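Local coordinates for protein 6-aminohexanoate-cyclic-dimer hydrolase (Arthrobacter sp., PDB 3A2Q) that hydrolyses the cyclic dimer of 6-aminohexanoate, a nylon-6 by-product, opening one amide bond to give the linear dimer, at residues 286-290 with 291-295. The protein carries 1 engineered substitution. Sequence-based numbering, arbitrary orientation.
Sequences AALAA and LGHDV
The side chain of Leu-288, on the last turn of helix 275-290, touches three residues of the chain that leaves the helix: Leu-291, His-293 and Val-295. Its CB rests 4.0 Å from CG2 of Val-295 and equally close to CD2 of the His-293 imidazole. Beyond it, CG stands anti to the carbonyl carbon (chi1 -68°), a setting from which the CD2 tip lies obliquely off the imidazole, 4.0 Å from His-293 CD2, and also meets CD1 of Leu-291 at 4.1 Å. The carbonyl O of Leu-288 also takes part: it accepts a hydrogen bond from His-293 N at 3.2 Å, with an N-H...O angle of 153°, and lies at the ring edge, near the plane of the imidazole. Together with the bond from Gly-292 N to Ala-289 O (2.9 Å), this makes a Schellman motif. Gly-292 takes the positive phi (104°) that ends the helix and turns the chain into strand 294-297, outermost in the sheet of this chain, completing the beta-alpha-beta unit begun by strand 259-262. Leu-291 N is shared weakly, at bent angles, between the carbonyls of Ala-287 and Leu-288. Past the glycine, Val-295 directs CG2 back against the helix, 3.6 Å from Ala-289 N and also against Ala-289 CB, while a water lies within bonding distance of the carbonyl oxygens of Ala-289 and His-293. Both imidazole nitrogens are engaged, ND1 with the backbone N of Leu-258 and NE2 with Gln-469 of helix 460-473, whose Val-466 and Leu-470 pack on Leu-288, as does Val-260 of strand 259-262.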
# COMPACT_ATOMS: atom_id res chain seq x y z
N ALA A 286 3.71 -22.52 10.34
CA ALA A 286 4.54 -23.62 10.81
C ALA A 286 5.88 -23.08 11.31
O ALA A 286 6.42 -23.56 12.30
CB ALA A 286 4.77 -24.62 9.68
N ALA A 287 6.41 -22.09 10.60
CA ALA A 287 7.68 -21.48 10.99
C ALA A 287 7.54 -20.77 12.33
O ALA A 287 8.47 -20.75 13.13
CB ALA A 287 8.16 -20.51 9.91
N LEU A 288 6.38 -20.16 12.57
CA LEU A 288 6.17 -19.47 13.84
C LEU A 288 6.06 -20.51 14.96
O LEU A 288 6.53 -20.28 16.06
CB LEU A 288 4.90 -18.60 13.78
CG LEU A 288 4.95 -17.37 12.87
CD1 LEU A 288 3.61 -16.65 12.92
CD2 LEU A 288 6.07 -16.43 13.30
N ALA A 289 5.43 -21.65 14.66
CA ALA A 289 5.30 -22.71 15.66
C ALA A 289 6.70 -23.19 16.03
O ALA A 289 7.01 -23.39 17.21
CB ALA A 289 4.48 -23.86 15.10
N ALA A 290 7.55 -23.37 15.02
CA ALA A 290 8.92 -23.81 15.24
C ALA A 290 9.69 -22.79 16.08
O ALA A 290 10.64 -23.15 16.79
CB ALA A 290 9.62 -24.01 13.90
N LEU A 291 9.28 -21.53 16.01
CA LEU A 291 9.93 -20.47 16.76
C LEU A 291 9.44 -20.42 18.21
O LEU A 291 9.93 -19.61 19.01
CB LEU A 291 9.69 -19.12 16.08
CG LEU A 291 10.40 -18.94 14.74
CD1 LEU A 291 9.93 -17.67 14.05
CD2 LEU A 291 11.91 -18.89 14.97
N GLY A 292 8.47 -21.26 18.54
CA GLY A 292 7.97 -21.30 19.90
C GLY A 292 6.62 -20.66 20.17
O GLY A 292 6.12 -20.75 21.29
N HIS A 293 6.03 -20.00 19.18
CA HIS A 293 4.74 -19.36 19.40
C HIS A 293 3.63 -20.39 19.56
O HIS A 293 3.79 -21.56 19.19
CB HIS A 293 4.41 -18.43 18.23
CG HIS A 293 5.36 -17.28 18.09
ND1 HIS A 293 5.37 -16.21 18.96
CD2 HIS A 293 6.36 -17.05 17.20
CE1 HIS A 293 6.32 -15.37 18.61
NE2 HIS A 293 6.94 -15.86 17.55
N ASP A 294 2.51 -19.96 20.14
CA ASP A 294 1.37 -20.84 20.33
C ASP A 294 0.47 -20.64 19.12
O ASP A 294 -0.46 -19.83 19.15
CB ASP A 294 0.65 -20.47 21.63
CG ASP A 294 -0.58 -21.33 21.88
OD1 ASP A 294 -0.66 -22.44 21.32
OD2 ASP A 294 -1.46 -20.88 22.65
N VAL A 295 0.75 -21.40 18.07
CA VAL A 295 0.00 -21.31 16.82
C VAL A 295 -1.20 -22.25 16.76
O VAL A 295 -1.09 -23.44 17.02
CB VAL A 295 0.94 -21.59 15.63
CG1 VAL A 295 0.21 -21.34 14.31
CG2 VAL A 295 2.17 -20.70 15.74
O HOH W 1 5.06 -24.15 19.13